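Local coordinates for protein putative citrate lyase, alfa subunit (PDB 2HJ0) that is of unassigned function but belongs to the CitF family and forms a two-chain assembly, each chain built round two large mixed beta-sheets, at residues I102-E107 with R127-A132; E272-Q277 with I300-A305; S414-G419 with E475-I480. All coordinates share one frame; numbering follows the deposited sequence.

Contact 1: I102-E107 with R127-A132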
# COMPACT_ATOMS: atom_id res chain seq x y z
N ILE A 102 21.59 5.78 10.45
CA ILE A 102 21.96 6.27 11.78
C ILE A 102 22.57 7.67 11.77
O ILE A 102 23.51 7.94 11.01
CB ILE A 102 22.95 5.25 12.46
CG1 ILE A 102 22.21 3.95 12.77
CG2 ILE A 102 23.51 5.81 13.74
CD1 ILE A 102 23.10 2.81 13.16
N ALA A 103 22.06 8.56 12.60
CA ALA A 103 22.59 9.93 12.66
C ALA A 103 23.49 10.14 13.90
O ALA A 103 23.66 9.22 14.69
CB ALA A 103 21.43 10.94 12.67
N ASN A 104 24.06 11.34 14.05
CA ASN A 104 24.93 11.65 15.19
C ASN A 104 24.18 11.74 16.52
O ASN A 104 24.72 11.44 17.58
CB ASN A 104 25.69 12.96 14.99
CG ASN A 104 26.72 12.89 13.87
OD1 ASN A 104 27.58 12.00 13.83
ND2 ASN A 104 26.63 13.84 12.96
N VAL A 105 22.93 12.17 16.48
CA VAL A 105 22.16 12.30 17.70
C VAL A 105 21.94 10.93 18.30
O VAL A 105 21.52 10.80 19.45
CB VAL A 105 20.79 12.96 17.41
CG1 VAL A 105 19.93 12.03 16.56
CG2 VAL A 105 20.09 13.30 18.72
N HIS A 106 22.24 9.90 17.52
CA HIS A 106 22.09 8.52 17.96
C HIS A 106 23.31 8.05 18.76
O HIS A 106 23.54 6.85 18.89
CB HIS A 106 21.86 7.60 16.76
CG HIS A 106 20.53 7.79 16.10
ND1 HIS A 106 20.36 7.74 14.73
CD2 HIS A 106 19.30 8.02 16.63
CE1 HIS A 106 19.08 7.94 14.45
NE2 HIS A 106 18.42 8.11 15.58
N GLU A 107 24.07 8.99 19.31
CA GLU A 107 25.27 8.66 20.09
C GLU A 107 25.02 7.64 21.21
O GLU A 107 25.84 6.75 21.44
CB GLU A 107 25.88 9.92 20.68
CG GLU A 107 27.29 9.74 21.21
CD GLU A 107 27.71 10.90 22.10
OE1 GLU A 107 27.13 11.02 23.22
OE2 GLU A 107 28.60 11.70 21.70
N ARG A 127 27.35 7.76 10.30
CA ARG A 127 27.78 9.15 10.51
C ARG A 127 28.98 9.23 11.43
O ARG A 127 29.55 8.21 11.82
CB ARG A 127 26.64 10.02 11.07
CG ARG A 127 25.45 10.25 10.13
CD ARG A 127 25.88 10.74 8.73
NE ARG A 127 24.77 10.71 7.76
CZ ARG A 127 24.92 10.86 6.44
NH1 ARG A 127 23.87 10.82 5.64
NH2 ARG A 127 26.13 11.05 5.92
N ASP A 128 29.34 10.46 11.79
CA ASP A 128 30.50 10.76 12.64
C ASP A 128 30.69 9.95 13.92
O ASP A 128 31.57 9.09 14.00
CB ASP A 128 30.48 12.26 12.98
CG ASP A 128 30.41 13.15 11.74
OD1 ASP A 128 31.29 13.02 10.85
OD2 ASP A 128 29.49 13.99 11.66
N LYS A 129 29.87 10.24 14.93
CA LYS A 129 29.96 9.58 16.23
C LYS A 129 29.82 8.05 16.25
O LYS A 129 30.76 7.35 16.62
CB LYS A 129 28.94 10.20 17.19
CG LYS A 129 28.99 11.71 17.21
CD LYS A 129 28.44 12.29 18.49
CE LYS A 129 28.61 13.81 18.50
NZ LYS A 129 30.02 14.19 18.16
N VAL A 130 28.66 7.53 15.87
CA VAL A 130 28.47 6.08 15.87
C VAL A 130 29.51 5.41 14.97
O VAL A 130 30.08 4.38 15.34
CB VAL A 130 27.06 5.68 15.39
CG1 VAL A 130 26.92 4.16 15.35
CG2 VAL A 130 26.01 6.28 16.31
N GLY A 131 29.74 5.98 13.79
CA GLY A 131 30.70 5.42 12.87
C GLY A 131 32.11 5.38 13.44
O GLY A 131 32.85 4.43 13.20
N ALA A 132 32.47 6.42 14.19
CA ALA A 132 33.79 6.51 14.83
C ALA A 132 33.94 5.33 15.76
O ALA A 132 34.91 4.58 15.68
CB ALA A 132 33.91 7.80 15.61
O HOH W 1 22.84 9.18 8.63
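Asn104 reaches across to the first turn of helix 127-135 and uses both ends of its amide there. Asn104 OD1 accepts the backbone N-H of Lys129 at 3.1 Å, the N-H...O angle being 158° and the donor tilted 19° from the carbonyl plane. ND2 donates to Asp128 OD2 on the anti side of the carboxylate, and with amide and carboxylate planes only 8° apart the two flat groups lie almost parallel. Used at both ends, the amide has its flip fixed. The carboxylate of Glu75 accepts the backbone N-H groups of Asn104 and Val105. The two segments follow neighbouring parallel strands, 95-99 and 118-123, and meet where those strands end, an arrangement of Rossmann-like alpha/beta folds. Val130 fills the apolar side of the contact: its CG2 lies 3.6 Å from Ile102 CG2, the side chains crossing at about a right angle, and the same methyl touches His106 O. Lys129 stays extended as far as CE and passes CD at 3.3 Å from Glu107 OE2; a bend at chi4 sets NZ, 4.6 Å from that oxygen and beyond salt-bridge distance, where the opposite charges may still attract weakly. At the other end, a water donates to Ile102 O and accepts from Arg127 NE; the Arg127 side chain also approaches a bound citric acid molecule to about 3 Å.

Contact 2: E272-Q277 with I300-A305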
# COMPACT_ATOMS: atom_id res chain seq x y z
N GLU A 272 12.29 17.04 -24.21
CA GLU A 272 11.01 17.14 -23.52
C GLU A 272 10.67 15.85 -22.76
O GLU A 272 10.86 14.75 -23.28
CB GLU A 272 9.93 17.44 -24.55
CG GLU A 272 8.56 17.67 -23.97
CD GLU A 272 8.54 18.86 -23.04
OE1 GLU A 272 9.37 19.77 -23.23
OE2 GLU A 272 7.68 18.90 -22.14
N GLY A 273 10.19 15.99 -21.52
CA GLY A 273 9.81 14.85 -20.70
C GLY A 273 10.91 13.94 -20.15
O GLY A 273 10.72 12.74 -20.03
N PHE A 274 12.06 14.52 -19.82
CA PHE A 274 13.19 13.75 -19.31
C PHE A 274 13.15 13.79 -17.78
O PHE A 274 12.65 14.75 -17.21
CB PHE A 274 14.51 14.35 -19.82
CG PHE A 274 14.95 15.57 -19.08
CD1 PHE A 274 15.84 15.46 -18.01
CD2 PHE A 274 14.43 16.83 -19.39
CE1 PHE A 274 16.21 16.58 -17.26
CE2 PHE A 274 14.80 17.96 -18.65
CZ PHE A 274 15.69 17.83 -17.58
N SER A 275 13.67 12.75 -17.14
CA SER A 275 13.66 12.68 -15.68
C SER A 275 15.05 12.91 -15.12
O SER A 275 16.05 12.76 -15.83
CB SER A 275 13.16 11.31 -15.21
OG SER A 275 13.93 10.27 -15.78
N PHE A 276 15.13 13.26 -13.84
CA PHE A 276 16.42 13.50 -13.22
C PHE A 276 16.35 13.56 -11.70
O PHE A 276 15.29 13.73 -11.10
CB PHE A 276 17.01 14.81 -13.73
CG PHE A 276 16.25 16.02 -13.27
CD1 PHE A 276 15.08 16.40 -13.90
CD2 PHE A 276 16.67 16.73 -12.16
CE1 PHE A 276 14.33 17.47 -13.43
CE2 PHE A 276 15.92 17.80 -11.68
CZ PHE A 276 14.75 18.17 -12.32
N GLN A 277 17.53 13.43 -11.09
CA GLN A 277 17.66 13.51 -9.65
C GLN A 277 18.95 14.28 -9.37
O GLN A 277 20.00 13.97 -9.93
CB GLN A 277 17.72 12.11 -9.03
CG GLN A 277 17.83 12.14 -7.52
CD GLN A 277 18.11 10.79 -6.91
OE1 GLN A 277 17.25 9.91 -6.86
NE2 GLN A 277 19.34 10.61 -6.46
N ILE A 300 11.82 23.04 -23.17
CA ILE A 300 11.73 21.67 -22.70
C ILE A 300 11.26 21.60 -21.25
O ILE A 300 11.58 22.45 -20.42
CB ILE A 300 13.09 20.91 -22.84
CG1 ILE A 300 14.09 21.42 -21.82
CG2 ILE A 300 13.63 21.04 -24.25
CD1 ILE A 300 14.04 20.70 -20.51
N LYS A 301 10.49 20.55 -20.96
CA LYS A 301 9.96 20.34 -19.63
C LYS A 301 10.22 18.90 -19.19
O LYS A 301 10.01 17.96 -19.96
CB LYS A 301 8.46 20.63 -19.63
CG LYS A 301 7.92 21.09 -18.30
CD LYS A 301 6.39 21.06 -18.27
CE LYS A 301 5.85 19.63 -18.35
NZ LYS A 301 4.41 19.53 -18.00
N ALA A 302 10.68 18.74 -17.96
CA ALA A 302 10.97 17.42 -17.41
C ALA A 302 9.68 16.78 -16.89
O ALA A 302 8.82 17.48 -16.36
CB ALA A 302 11.99 17.55 -16.29
N ASN A 303 9.56 15.46 -17.02
CA ASN A 303 8.38 14.75 -16.54
C ASN A 303 8.34 14.61 -15.01
O ASN A 303 7.28 14.74 -14.40
CB ASN A 303 8.28 13.36 -17.18
CG ASN A 303 9.50 12.49 -16.89
OD1 ASN A 303 9.53 11.31 -17.23
ND2 ASN A 303 10.51 13.07 -16.25
N PHE A 304 9.48 14.32 -14.39
CA PHE A 304 9.52 14.21 -12.94
C PHE A 304 10.92 14.27 -12.35
O PHE A 304 11.91 14.05 -13.03
CB PHE A 304 8.83 12.92 -12.46
CG PHE A 304 9.62 11.66 -12.74
CD1 PHE A 304 9.48 11.00 -13.95
CD2 PHE A 304 10.54 11.18 -11.82
CE1 PHE A 304 10.24 9.87 -14.24
CE2 PHE A 304 11.30 10.05 -12.11
CZ PHE A 304 11.15 9.40 -13.31
N ALA A 305 10.96 14.60 -11.06
CA ALA A 305 12.19 14.67 -10.30
C ALA A 305 12.04 13.63 -9.17
O ALA A 305 10.93 13.34 -8.70
CB ALA A 305 12.36 16.06 -9.73
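The Phe274 ring carries Ala302 CB over one face and meets Ile300 CD1 at its edge, near the ring plane. Ala302 CB stands 4.0 Å from the centroid of the Phe274 ring and shifted toward its rim, a CH-pi contact; Ile300 CD1 is 3.4 Å from Phe274 CE2. The same Ala302 methyl also lies in the plane of the Phe276 ring, 3.7 Å from Phe276 CE1, and is therefore held between the face of one phenylalanine and the edge of the other. Phe276 in turn has Ala305 CB over a face. The contact joins the two strands of a beta-alpha-beta unit, 275-277 and 302-305, and the residues leading into them; helix 282-297 links the strands, and its Met295 packs on Phe274, Ile300 and Ala302. The strands run parallel, with Phe276 opposite Ala305 and a weak bond from Phe276 N to Phe304 O. Ser275 and Phe304 point to the other side of the sheet, where Ser275 CB sits 3.6 Å from the Phe304 ring centroid, over the face; Ser275 OG turns to Gln366 O and Asp368 N. Pro214 of the second subunit packs on Phe304, and Tyr213 of that subunit on Asn303, which brings this side to the dimer interface. Where the chain turns at Asn303, its backbone N bonds to Phe274 O from well above the carbonyl plane. In Glu272, CG is anti to the backbone N (chi1 -175°) and the bend at chi2 turns CD toward Lys301; OE1 accepts a hydrogen bond from Lys301 N, which comes from above the carboxylate plane.

Contact 3: S414-G419 with E475-I480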
# COMPACT_ATOMS: atom_id res chain seq x y z
N SER A 414 32.51 16.36 -8.06
CA SER A 414 33.22 16.64 -6.81
C SER A 414 34.55 17.37 -7.02
O SER A 414 35.32 17.06 -7.94
CB SER A 414 33.51 15.35 -6.05
OG SER A 414 34.39 15.65 -4.98
N PRO A 415 34.85 18.35 -6.15
CA PRO A 415 36.10 19.10 -6.29
C PRO A 415 37.29 18.17 -6.42
O PRO A 415 37.27 17.04 -5.93
CB PRO A 415 36.15 19.95 -5.03
CG PRO A 415 35.39 19.13 -4.05
CD PRO A 415 34.22 18.65 -4.86
N LEU A 416 38.31 18.64 -7.12
CA LEU A 416 39.52 17.88 -7.35
C LEU A 416 40.17 17.51 -6.02
O LEU A 416 40.67 16.41 -5.85
CB LEU A 416 40.47 18.71 -8.19
CG LEU A 416 41.52 17.95 -8.99
CD1 LEU A 416 40.85 16.96 -9.93
CD2 LEU A 416 42.36 18.95 -9.78
N VAL A 417 40.14 18.44 -5.07
CA VAL A 417 40.74 18.22 -3.76
C VAL A 417 39.96 18.95 -2.67
O VAL A 417 39.32 19.97 -2.93
CB VAL A 417 42.21 18.70 -3.75
CG1 VAL A 417 42.76 18.67 -2.36
CG2 VAL A 417 43.05 17.82 -4.66
N ARG A 418 39.98 18.40 -1.46
CA ARG A 418 39.32 19.02 -0.31
C ARG A 418 40.41 19.22 0.74
O ARG A 418 40.88 18.27 1.36
CB ARG A 418 38.22 18.11 0.26
CG ARG A 418 36.95 18.05 -0.57
CD ARG A 418 35.82 17.43 0.23
NE ARG A 418 34.57 17.44 -0.51
CZ ARG A 418 34.29 16.61 -1.52
NH1 ARG A 418 35.17 15.69 -1.90
NH2 ARG A 418 33.12 16.70 -2.14
N GLY A 419 40.82 20.48 0.92
CA GLY A 419 41.86 20.76 1.89
C GLY A 419 43.14 20.06 1.48
O GLY A 419 43.70 20.35 0.42
N GLU A 475 46.35 12.42 -11.24
CA GLU A 475 47.66 13.06 -11.30
C GLU A 475 47.53 14.54 -11.00
O GLU A 475 48.34 15.13 -10.28
CB GLU A 475 48.27 12.86 -12.68
CG GLU A 475 48.52 11.41 -13.01
CD GLU A 475 48.60 11.13 -14.51
OE1 GLU A 475 48.77 9.93 -14.86
OE2 GLU A 475 48.50 12.09 -15.32
N LYS A 476 46.48 15.13 -11.56
CA LYS A 476 46.18 16.54 -11.39
C LYS A 476 45.90 16.84 -9.90
O LYS A 476 46.09 17.96 -9.43
CB LYS A 476 44.96 16.88 -12.27
CG LYS A 476 44.51 18.32 -12.29
CD LYS A 476 45.45 19.22 -13.08
CE LYS A 476 44.98 20.68 -13.01
NZ LYS A 476 44.85 21.18 -11.60
N ALA A 477 45.46 15.80 -9.17
CA ALA A 477 45.16 15.91 -7.74
C ALA A 477 46.42 15.73 -6.91
O ALA A 477 46.69 16.50 -5.98
CB ALA A 477 44.13 14.87 -7.34
N TYR A 478 47.19 14.69 -7.24
CA TYR A 478 48.44 14.40 -6.55
C TYR A 478 49.37 15.61 -6.64
O TYR A 478 50.18 15.86 -5.75
CB TYR A 478 49.10 13.15 -7.14
CG TYR A 478 50.58 13.01 -6.85
CD1 TYR A 478 51.54 13.61 -7.67
CD2 TYR A 478 51.03 12.30 -5.73
CE1 TYR A 478 52.91 13.51 -7.38
CE2 TYR A 478 52.40 12.20 -5.43
CZ TYR A 478 53.33 12.81 -6.26
OH TYR A 478 54.67 12.72 -5.96
N ALA A 479 49.26 16.36 -7.73
CA ALA A 479 50.12 17.52 -7.91
C ALA A 479 49.67 18.71 -7.07
O ALA A 479 50.21 19.80 -7.19
CB ALA A 479 50.16 17.92 -9.37
N ILE A 480 48.68 18.50 -6.20
CA ILE A 480 48.19 19.58 -5.37
C ILE A 480 48.43 19.33 -3.89
O ILE A 480 48.91 20.21 -3.18
CB ILE A 480 46.70 19.81 -5.59
CG1 ILE A 480 46.44 20.06 -7.08
CG2 ILE A 480 46.22 20.99 -4.77
CD1 ILE A 480 44.98 20.21 -7.42
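Leu416 meets the helix first, its CD2 methyl resting 3.4 Å from Lys476 CG and 3.7 Å from Ile480 CD1. CG stands anti to the backbone N (chi1 -157°), which places it toward the helix, and the leucine crosses both partner side chains at about a right angle. In the lysine, the bend at chi2 turns CD and the one at chi4 sets NZ, which lies 3.8 Å from Leu416 CD2, so that both CG and NZ lie near the methyl. Next in sequence after Lys476, Ala477 places CB 4.4 Å from Leu416 CG. The leucine is also packed by Leu473 of the same helix and by Val445, while its backbone N-H is taken up by Glu444. Val417 follows, opening the short strand 417-418, which turns back on 421-422 as a beta-hairpin after strand 409-413. Its CG2, anti to the carbonyl carbon, makes the cross-contact, 4.1 Å from Ala477 CB and equally far from Ile480 CD1; Val481 adds a further apolar neighbour. The hairpin and the residue leading into it thus lean on helix 470-481 through residues 476, 477 and 480. The contact is largely apolar, methyls against methylenes, with the lysine amine at its margin; with no polar bond joining the two segments, it rests on van der Waals fit and probably on partial exclusion of water.

In the fold
The three contacts follow one another along the chain and do not touch: nearest atoms are about 12 to 13 Å apart in every pair. Contact 1 lies beside the ten-strand sheet, after strands 95-99 and 118-123, and contact 2 is part of the nine-strand sheet; their centres lie about 36 Å apart, on opposite sides of the chain's centre. Contact 3 is attached to the second sheet, since its segments follow strands 409-413 and 467-468, yet its centre is about 33 Å from that of contact 2 and 28 Å from that of contact 1. Bound citric acid, probably from the crystallisation liquor, lies beside contact 1, whereas contact 2 is the one touched by the second subunit.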